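Local coordinates for BF1531-like N-terminal domain-containing protein (Bacteroides fragilis, PDB 3SLR) that is of unknown function but binds magnesium through a probable HAD-type phosphatase domain and may hydrolyse ester bonds, at residues A[231-235]-A[258-262]. Sequence-based numbering, arbitrary orientation.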
loop_
_atom_site.group_PDB
_atom_site.type_symbol
_atom_site.label_atom_id
_atom_site.label_comp_id
_atom_site.label_asym_id
_atom_site.label_seq_id
_atom_site.Cartn_x
_atom_site.Cartn_y
_atom_site.Cartn_z
ATOM N N ASN A 231 11.586 -5.660 22.711
ATOM C CA ASN A 231 12.265 -4.962 21.629
ATOM C C ASN A 231 11.475 -4.941 20.321
ATOM O O ASN A 231 12.006 -4.594 19.273
ATOM C CB ASN A 231 13.686 -5.493 21.431
ATOM C CG ASN A 231 14.591 -5.146 22.603
ATOM O OD1 ASN A 231 14.580 -4.010 23.101
ATOM N ND2 ASN A 231 15.365 -6.123 23.065
ATOM N N THR A 232 10.196 -5.288 20.409
ATOM C CA THR A 232 9.296 -5.162 19.271
ATOM C C THR A 232 8.244 -4.096 19.561
ATOM O O THR A 232 8.168 -3.096 18.832
ATOM C CB THR A 232 8.666 -6.532 18.872
ATOM O OG1 THR A 232 9.712 -7.417 18.466
ATOM C CG2 THR A 232 7.711 -6.371 17.703
ATOM N N ILE A 233 7.474 -4.262 20.637
ATOM C CA ILE A 233 6.522 -3.213 21.034
ATOM C C ILE A 233 6.973 -2.347 22.226
ATOM O O ILE A 233 6.323 -1.367 22.562
ATOM C CB ILE A 233 5.089 -3.744 21.258
ATOM C CG1 ILE A 233 5.002 -4.600 22.533
ATOM C CG2 ILE A 233 4.613 -4.506 20.022
ATOM C CD1 ILE A 233 3.580 -4.798 23.033
ATOM N N TRP A 234 8.069 -2.729 22.874
ATOM C CA TRP A 234 8.697 -1.885 23.894
ATOM C C TRP A 234 10.194 -2.143 23.856
ATOM O O TRP A 234 10.630 -3.187 23.386
ATOM C CB TRP A 234 8.134 -2.131 25.312
ATOM C CG TRP A 234 8.261 -3.560 25.843
ATOM C CD1 TRP A 234 9.414 -4.279 26.019
ATOM C CD2 TRP A 234 7.189 -4.412 26.284
ATOM N NE1 TRP A 234 9.120 -5.532 26.526
ATOM C CE2 TRP A 234 7.763 -5.634 26.700
ATOM C CE3 TRP A 234 5.797 -4.263 26.357
ATOM C CZ2 TRP A 234 6.991 -6.700 27.179
ATOM C CZ3 TRP A 234 5.036 -5.317 26.838
ATOM C CH2 TRP A 234 5.634 -6.519 27.246
ATOM N N GLY A 235 10.985 -1.185 24.320
ATOM C CA GLY A 235 12.421 -1.385 24.377
ATOM C C GLY A 235 12.791 -2.178 25.620
ATOM O O GLY A 235 12.185 -2.014 26.670
ATOM N N PHE A 258 8.606 3.435 20.296
ATOM C CA PHE A 258 7.756 2.297 20.621
ATOM C C PHE A 258 6.323 2.761 20.872
ATOM O O PHE A 258 5.373 2.079 20.495
ATOM C CB PHE A 258 8.318 1.488 21.803
ATOM C CG PHE A 258 9.540 0.673 21.450
ATOM C CD1 PHE A 258 9.421 -0.496 20.696
ATOM C CD2 PHE A 258 10.795 1.053 21.889
ATOM C CE1 PHE A 258 10.545 -1.241 20.364
ATOM C CE2 PHE A 258 11.920 0.315 21.559
ATOM C CZ PHE A 258 11.791 -0.838 20.799
ATOM N N THR A 259 6.171 3.937 21.475
ATOM C CA THR A 259 4.849 4.527 21.686
ATOM C C THR A 259 4.140 4.757 20.348
ATOM O O THR A 259 2.969 4.398 20.185
ATOM C CB THR A 259 4.948 5.882 22.442
ATOM O OG1 THR A 259 5.240 5.627 23.815
ATOM C CG2 THR A 259 3.632 6.651 22.364
ATOM N N GLU A 260 4.847 5.370 19.404
ATOM C CA GLU A 260 4.257 5.684 18.102
ATOM C C GLU A 260 3.969 4.427 17.282
ATOM O O GLU A 260 2.995 4.375 16.536
ATOM C CB GLU A 260 5.124 6.695 17.347
ATOM C CG GLU A 260 5.223 8.016 18.119
ATOM C CD GLU A 260 6.115 9.057 17.475
ATOM O OE1 GLU A 260 6.803 8.748 16.480
ATOM O OE2 GLU A 260 6.134 10.197 17.994
ATOM N N PHE A 261 4.822 3.417 17.423
ATOM C CA PHE A 261 4.580 2.113 16.814
ATOM C C PHE A 261 3.351 1.424 17.411
ATOM O O PHE A 261 2.539 0.847 16.678
ATOM C CB PHE A 261 5.824 1.217 16.934
ATOM C CG PHE A 261 5.615 -0.188 16.413
ATOM C CD1 PHE A 261 5.155 -0.403 15.122
ATOM C CD2 PHE A 261 5.899 -1.283 17.205
ATOM C CE1 PHE A 261 4.969 -1.688 14.640
ATOM C CE2 PHE A 261 5.707 -2.576 16.734
ATOM C CZ PHE A 261 5.243 -2.776 15.448
ATOM N N GLN A 262 3.205 1.475 18.734
ATOM C CA GLN A 262 2.008 0.913 19.373
ATOM C C GLN A 262 0.752 1.649 18.923
ATOM O O GLN A 262 -0.304 1.050 18.804
ATOM C CB GLN A 262 2.104 0.966 20.897
ATOM C CG GLN A 262 3.018 -0.076 21.493
ATOM C CD GLN A 262 2.893 -0.151 23.000
ATOM O OE1 GLN A 262 1.821 0.104 23.565
ATOM N NE2 GLN A 262 3.982 -0.520 23.657
#
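Phe258 lays one face of its ring on the backbone of the 231-235 loop. Trp234 C lies 3.4 Å above the ring plane, over its centre, and Gly235 N is displaced toward the rim, 3.3 Å from Phe258 CE2. At the edge of the same ring, in its plane, Thr232 O sits 3.4 Å from Phe258 CE1. With no side chain on Gly235, Gly235 CA also comes within 3.3 Å of Phe258 CE2, so the ring lies close against the main chain. The Phe261 ring reaches the same carbonyl, Thr232 O to Phe261 CE2 being 3.3 Å, and its CE2 also meets Ile233 CG2, the two side chains crossing at about a right angle. Thr232 O, buried against both rings, has no hydrogen-bonding partner in the model. One turn of helix beyond Phe258, the extended Gln262 side chain swings its amide toward the loop, CG lying anti to its own carbonyl carbon (chi1 -76°). Gln262 NE2 donates a nearly straight bond of 2.7 Å to Ile233 O, which lies in the Gln262 amide plane, although NE2 stands about 32° out of the Ile233 carbonyl plane; OE1 accepts from the backbone N of Val297 and Leu298, so both ends fix the amide's rotation. On the metal side, Thr232 OG1 bonds Asp228 and the backbone N of Asp336, while Trp234 NE1 bonds Asp230; all three aspartates bind magnesium. Through Phe258, Phe261 and Gln262, helix 255-270 packs against the metal-site loop after strand 224-227, which carries Asp228, Asp230 and Thr232, a pattern consistent with the DxDx(T/V) motif of HAD-type phosphatases, in the domain built on the four-stranded parallel sheet.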